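PDB 4H5G: amino acid ABC superfamily ATP binding cassette transporter, binding protein from Streptococcus pneumoniae, which binds L-arginine in the cleft between its two lobes and probably delivers it to a membrane ABC transporter for uptake into the cell. Local coordinates for residues A[21-26]-A[175-180]; A[41-46]-A[229-234]. One frame throughout, in Å; residues are numbered along the deposited sequence. Where two conformers were deposited one is given.

Interaction 1: residues A[21-26]-A[175-180]. With ARG (arginine), chain L.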
loop_
_atom_site.group_PDB
_atom_site.type_symbol
_atom_site.label_atom_id
_atom_site.label_comp_id
_atom_site.label_asym_id
_atom_site.label_seq_id
_atom_site.Cartn_x
_atom_site.Cartn_y
_atom_site.Cartn_z
ATOM N N ASP A 21 -7.143 2.584 2.270
ATOM C CA ASP A 21 -8.001 1.402 2.102
ATOM C C ASP A 21 -7.167 0.133 2.216
ATOM O O ASP A 21 -7.463 -0.873 1.580
ATOM C CB ASP A 21 -8.701 1.425 0.729
ATOM C CG ASP A 21 -7.709 1.414 -0.446
ATOM O OD1 ASP A 21 -6.517 1.647 -0.207
ATOM O OD2 ASP A 21 -8.137 1.195 -1.606
ATOM N N TYR A 22 -6.137 0.165 3.052
ATOM C CA TYR A 22 -5.069 -0.831 2.922
ATOM C C TYR A 22 -4.394 -1.137 4.261
ATOM O O TYR A 22 -3.184 -1.009 4.387
ATOM C CB TYR A 22 -4.034 -0.300 1.899
ATOM C CG TYR A 22 -3.490 -1.334 0.910
ATOM C CD1 TYR A 22 -4.349 -2.138 0.170
ATOM C CD2 TYR A 22 -2.121 -1.477 0.698
ATOM C CE1 TYR A 22 -3.862 -3.078 -0.757
ATOM C CE2 TYR A 22 -1.620 -2.418 -0.216
ATOM C CZ TYR A 22 -2.502 -3.204 -0.935
ATOM O OH TYR A 22 -2.026 -4.131 -1.845
ATOM N N ALA A 23 -5.180 -1.534 5.260
ATOM C CA ALA A 23 -4.627 -1.946 6.554
ATOM C C ALA A 23 -3.711 -3.154 6.355
ATOM O O ALA A 23 -4.093 -4.115 5.690
ATOM C CB ALA A 23 -5.752 -2.306 7.506
ATOM N N PRO A 24 -2.531 -3.166 6.994
ATOM C CA PRO A 24 -2.038 -2.282 8.060
ATOM C C PRO A 24 -1.200 -1.088 7.609
ATOM O O PRO A 24 -0.669 -0.385 8.470
ATOM C CB PRO A 24 -1.151 -3.229 8.882
ATOM C CG PRO A 24 -0.550 -4.095 7.822
ATOM C CD PRO A 24 -1.654 -4.341 6.823
ATOM N N PHE A 25 -1.079 -0.857 6.305
ATOM C CA PHE A 25 -0.253 0.247 5.805
ATOM C C PHE A 25 -0.904 1.605 6.061
ATOM O O PHE A 25 -0.297 2.504 6.634
ATOM C CB PHE A 25 0.012 0.082 4.303
ATOM C CG PHE A 25 0.910 -1.078 3.966
ATOM C CD1 PHE A 25 2.283 -0.974 4.122
ATOM C CD2 PHE A 25 0.387 -2.263 3.482
ATOM C CE1 PHE A 25 3.111 -2.036 3.814
ATOM C CE2 PHE A 25 1.210 -3.320 3.167
ATOM C CZ PHE A 25 2.574 -3.206 3.331
ATOM N N GLU A 26 -2.140 1.749 5.600
ATOM C CA GLU A 26 -2.947 2.941 5.903
ATOM C C GLU A 26 -4.427 2.592 5.828
ATOM O O GLU A 26 -4.866 1.861 4.933
ATOM C CB GLU A 26 -2.639 4.098 4.945
ATOM C CG GLU A 26 -2.668 3.732 3.470
ATOM C CD GLU A 26 -1.306 3.295 2.973
ATOM O OE1 GLU A 26 -0.297 3.812 3.504
ATOM O OE2 GLU A 26 -1.233 2.440 2.063
ATOM N N ALA A 175 -3.822 -8.875 3.041
ATOM C CA ALA A 175 -4.629 -10.108 3.042
ATOM C C ALA A 175 -4.632 -10.737 4.422
ATOM O O ALA A 175 -5.671 -11.165 4.912
ATOM C CB ALA A 175 -4.121 -11.089 2.008
ATOM N N LEU A 176 -3.465 -10.779 5.057
ATOM C CA LEU A 176 -3.362 -11.355 6.403
ATOM C C LEU A 176 -4.254 -10.607 7.381
ATOM O O LEU A 176 -4.898 -11.210 8.245
ATOM C CB LEU A 176 -1.914 -11.306 6.891
ATOM C CG LEU A 176 -0.954 -12.309 6.265
ATOM C CD1 LEU A 176 0.482 -11.999 6.683
ATOM C CD2 LEU A 176 -1.338 -13.737 6.653
ATOM N N SER A 177 -4.299 -9.286 7.239
ATOM C CA SER A 177 -5.121 -8.455 8.119
ATOM C C SER A 177 -6.608 -8.726 7.911
ATOM O O SER A 177 -7.349 -8.902 8.880
ATOM C CB SER A 177 -4.805 -6.973 7.900
ATOM O OG SER A 177 -5.635 -6.163 8.709
ATOM N N TYR A 178 -7.046 -8.766 6.652
ATOM C CA TYR A 178 -8.449 -9.091 6.364
ATOM C C TYR A 178 -8.807 -10.446 6.945
ATOM O O TYR A 178 -9.876 -10.620 7.530
ATOM C CB TYR A 178 -8.712 -9.113 4.856
ATOM C CG TYR A 178 -8.969 -7.744 4.259
ATOM C CD1 TYR A 178 -10.044 -6.971 4.680
ATOM C CD2 TYR A 178 -8.152 -7.239 3.259
ATOM C CE1 TYR A 178 -10.290 -5.720 4.125
ATOM C CE2 TYR A 178 -8.389 -5.987 2.698
ATOM C CZ TYR A 178 -9.461 -5.238 3.139
ATOM O OH TYR A 178 -9.693 -4.000 2.578
ATOM N N ALA A 179 -7.901 -11.405 6.778
ATOM C CA ALA A 179 -8.143 -12.767 7.273
ATOM C C ALA A 179 -8.196 -12.802 8.801
ATOM O O ALA A 179 -8.987 -13.543 9.393
ATOM C CB ALA A 179 -7.091 -13.723 6.746
ATOM N N ALA A 180 -7.356 -11.991 9.434
ATOM C CA ALA A 180 -7.263 -11.972 10.897
ATOM C C ALA A 180 -8.461 -11.289 11.550
ATOM O O ALA A 180 -8.784 -11.562 12.704
ATOM C CB ALA A 180 -5.964 -11.312 11.331
HETATM N N ARG L . 1.903 -2.383 -3.738
HETATM C CA ARG L . 0.929 -2.206 -4.825
HETATM C C ARG L . 1.380 -1.136 -5.795
HETATM O O ARG L . 2.246 -0.299 -5.492
HETATM C CB ARG L . -0.460 -1.856 -4.272
HETATM C CG ARG L . -0.480 -0.695 -3.281
HETATM C CD ARG L . -1.918 -0.266 -2.949
HETATM N NE ARG L . -1.951 0.729 -1.868
HETATM C CZ ARG L . -3.057 1.245 -1.339
HETATM N NH1 ARG L . -2.975 2.136 -0.353
HETATM N NH2 ARG L . -4.244 0.865 -1.799
HETATM O OXT ARG L . 0.886 -1.089 -6.924
HETATM O O HOH W 1 -7.859 -2.565 4.728
#
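S177, on helix 172-181, meets the loop 21-26 through its CB, which lies 3.7 Å from the carbonyl O of A23 and 4.2 Å from CD of P24. Its OG is anti to the backbone N (chi1 178°) and comes to 4.0 Å from CB of A23. Two such small side chains let helix and loop approach until the CA atoms of A23 and S177 are 6.7 Å apart. Y178, one residue on, spans a wider gap: its long side chain carries OH to a water that accepts a bond from A23 N at 2.9 Å, while the link from water to hydroxyl is weak. The buried amide of A23 thus has a partner although the hydroxyl does not bond to it directly.

Three other residues of the loop, D21, Y22 and E26, face the bound L-arginine, in the cleft of a type II periplasmic binding protein. D21 takes a bond from NH2 of the ligand on OD1, and E26 receives NH1 on OE2 at 3.0 Å, two acidic residues suited to a guanidinium group. Y22 lays its ring along the ligand side chain, with ligand NE 3.4 Å above one face and displaced toward the rim, a flat surface matched to a flat cation.

Further out, M153 N donates to OD2 of D21 and S19 OG bonds weakly to OD1, which steadies the carboxylate. The hydroxyl of Y22 bonds to D171, itself a ligand partner. A bend at chi2 (-91°) turns the E26 carboxylate so that OE2 meets the ligand, leaving OE1 close to D41 OD2. Backbone bonds from Y22 N to E26 O and from E26 N to Y22 O, with a weak one from F25 N to Y22 O, form a classic beta bulge. A cis peptide precedes P24, whose ring also packs on P173.

Interaction 2: residues A[41-46]-A[229-234]. With ACT (acetate ion), chain F.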
loop_
_atom_site.group_PDB
_atom_site.type_symbol
_atom_site.label_atom_id
_atom_site.label_comp_id
_atom_site.label_asym_id
_atom_site.label_seq_id
_atom_site.Cartn_x
_atom_site.Cartn_y
_atom_site.Cartn_z
ATOM N N ASP A 41 2.387 3.197 7.497
ATOM C CA ASP A 41 2.852 4.247 6.576
ATOM C C ASP A 41 2.652 5.635 7.170
ATOM O O ASP A 41 3.443 6.555 6.914
ATOM C CB ASP A 41 2.096 4.186 5.242
ATOM C CG ASP A 41 2.728 3.233 4.231
ATOM O OD1 ASP A 41 3.831 2.703 4.471
ATOM O OD2 ASP A 41 2.114 3.038 3.157
ATOM N N ILE A 42 1.593 5.784 7.955
ATOM C CA ILE A 42 1.295 7.065 8.593
ATOM C C ILE A 42 2.289 7.324 9.722
ATOM O O ILE A 42 2.774 8.446 9.881
ATOM C CB ILE A 42 -0.149 7.114 9.129
ATOM C CG1 ILE A 42 -1.150 6.702 8.039
ATOM C CG2 ILE A 42 -0.477 8.502 9.700
ATOM C CD1 ILE A 42 -0.970 7.427 6.710
ATOM N N ASP A 43 2.615 6.291 10.490
ATOM C CA ASP A 43 3.609 6.440 11.552
ATOM C C ASP A 43 4.951 6.810 10.946
ATOM O O ASP A 43 5.694 7.626 11.495
ATOM C CB ASP A 43 3.751 5.143 12.372
ATOM C CG ASP A 43 2.510 4.816 13.198
ATOM O OD1 ASP A 43 1.684 5.708 13.447
ATOM O OD2 ASP A 43 2.383 3.652 13.621
ATOM N N MET A 44 5.273 6.200 9.813
ATOM C CA MET A 44 6.536 6.518 9.134
ATOM C C MET A 44 6.498 7.947 8.597
ATOM O O MET A 44 7.462 8.694 8.738
ATOM C CB MET A 44 6.804 5.544 7.985
ATOM C CG MET A 44 8.070 5.879 7.197
ATOM S SD MET A 44 8.387 4.688 5.888
ATOM C CE MET A 44 6.892 4.903 4.916
ATOM N N ALA A 45 5.369 8.333 8.005
ATOM C CA ALA A 45 5.241 9.698 7.478
ATOM C C ALA A 45 5.382 10.706 8.604
ATOM O O ALA A 45 5.991 11.772 8.435
ATOM C CB ALA A 45 3.899 9.878 6.727
ATOM N N GLN A 46 4.828 10.369 9.763
ATOM C CA GLN A 46 4.958 11.228 10.930
ATOM C C GLN A 46 6.414 11.357 11.360
ATOM O O GLN A 46 6.853 12.443 11.745
ATOM C CB GLN A 46 4.116 10.698 12.099
ATOM C CG GLN A 46 4.095 11.618 13.305
ATOM C CD GLN A 46 3.317 12.902 13.057
ATOM O OE1 GLN A 46 2.136 12.874 12.686
ATOM N NE2 GLN A 46 3.977 14.040 13.269
ATOM N N GLN A 229 8.492 -2.783 11.161
ATOM C CA GLN A 229 7.839 -4.032 11.578
ATOM C C GLN A 229 6.985 -3.799 12.820
ATOM O O GLN A 229 5.848 -4.248 12.887
ATOM C CB GLN A 229 8.882 -5.131 11.845
ATOM C CG GLN A 229 8.299 -6.483 12.292
ATOM C CD GLN A 229 7.446 -7.156 11.232
ATOM O OE1 GLN A 229 6.465 -7.852 11.548
ATOM N NE2 GLN A 229 7.816 -6.971 9.968
ATOM N N SER A 230 7.525 -3.081 13.800
ATOM C CA SER A 230 6.752 -2.798 15.015
ATOM C C SER A 230 5.496 -1.963 14.727
ATOM O O SER A 230 4.436 -2.182 15.332
ATOM C CB SER A 230 7.630 -2.120 16.069
ATOM O OG SER A 230 8.604 -3.019 16.572
ATOM N N TYR A 231 5.624 -1.002 13.821
ATOM C CA TYR A 231 4.474 -0.175 13.413
ATOM C C TYR A 231 3.383 -1.035 12.793
ATOM O O TYR A 231 2.198 -0.815 13.040
ATOM C CB TYR A 231 4.885 0.850 12.344
ATOM C CG TYR A 231 5.701 2.055 12.772
ATOM C CD1 TYR A 231 5.777 2.468 14.094
ATOM C CD2 TYR A 231 6.378 2.806 11.809
ATOM C CE1 TYR A 231 6.529 3.604 14.445
ATOM C CE2 TYR A 231 7.114 3.925 12.148
ATOM C CZ TYR A 231 7.188 4.317 13.456
ATOM O OH TYR A 231 7.941 5.440 13.758
ATOM N N LEU A 232 3.775 -1.981 11.945
ATOM C CA LEU A 232 2.796 -2.874 11.312
ATOM C C LEU A 232 2.074 -3.714 12.356
ATOM O O LEU A 232 0.863 -3.929 12.266
ATOM C CB LEU A 232 3.480 -3.796 10.298
ATOM C CG LEU A 232 4.000 -3.156 9.012
ATOM C CD1 LEU A 232 4.955 -4.119 8.323
ATOM C CD2 LEU A 232 2.856 -2.791 8.068
ATOM N N GLU A 233 2.818 -4.203 13.342
ATOM C CA GLU A 233 2.190 -5.041 14.362
ATOM C C GLU A 233 1.226 -4.247 15.235
ATOM O O GLU A 233 0.172 -4.750 15.643
ATOM C CB GLU A 233 3.259 -5.773 15.191
ATOM C CG GLU A 233 4.106 -6.673 14.318
ATOM C CD GLU A 233 5.192 -7.399 15.080
ATOM O OE1 GLU A 233 5.284 -7.219 16.311
ATOM O OE2 GLU A 233 5.955 -8.148 14.430
ATOM N N LYS A 234 1.564 -2.995 15.519
ATOM C CA LYS A 234 0.676 -2.138 16.312
ATOM C C LYS A 234 -0.593 -1.823 15.547
ATOM O O LYS A 234 -1.692 -1.792 16.116
ATOM C CB LYS A 234 1.360 -0.814 16.636
ATOM C CG LYS A 234 2.630 -0.938 17.429
ATOM C CD LYS A 234 2.383 -0.896 18.914
ATOM C CE LYS A 234 3.683 -0.626 19.646
ATOM N NZ LYS A 234 4.253 0.684 19.230
HETATM C C ACT F . 7.729 1.026 18.468
HETATM O O ACT F . 6.620 1.253 17.932
HETATM O OXT ACT F . 7.834 -0.051 19.098
HETATM C CH3 ACT F . 8.868 1.996 18.367
HETATM O O HOH W 2 5.935 8.216 14.347
HETATM O O HOH W 3 0.927 1.708 13.070
#
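The largest share of the contact between helices 40-52 and 227-235 is a CH-pi interaction between the CB methylene of D43 and the ring of Y231. CB sits over the ring centre, 3.4 Å from the centroid and only 5° off its normal. Aspartate suits the place because its short CB can approach the face closely while its carboxylate remains available to water; with CG of D43 anti to the carbonyl carbon (chi1 -68°), that group reaches beyond the ring centre toward CD1.

M44 adds a looser apolar touch, its CB 4.5 Å from CE2 of Y231; its extended chain then leads away to pack against I219 and L222 of helix 209-225, where a long apolar residue fits the buried side.

Polar links pass through water. One water donates to OD2 of D43 and to the backbone O of Y231, at 2.8 Å from the latter, so the carboxylate is tied to the opposite helix. A second donates to the carbonyl O of D43 and bonds weakly to the Y231 hydroxyl, so tyrosine serves with both its flat face and its far end.

At the margin, in the conformer given, K234 NZ donates to acetate O at 2.8 Å, the acetate being probably a crystallisation component; NZ does not contact OD2 of D43. The chemistry implies an interface held by one ring face and bridging waters rather than by a salt bridge.

In the fold
Interactions 1 and 2 have centres 13 Å apart, and their segments alternate along the chain: 21-26, 41-46, 175-180, then 229-234. The early segments adjoin, F25 O probably accepting a hydrogen bond from D41 N, while P24 of interaction 1 rests on L232 of interaction 2. Interaction 1 joins the early loop to helix 172-181, which follows strand 167-171 of the mixed sheet, and so probably ties the two lobes beside the arginine cleft; interaction 2 packs two helices, with the M44 side chain about 12 Å from the ligand. The loop lies between helix 172-181, which backs Y22, and helices 40-52 and 227-235, the former backing E26 through I42.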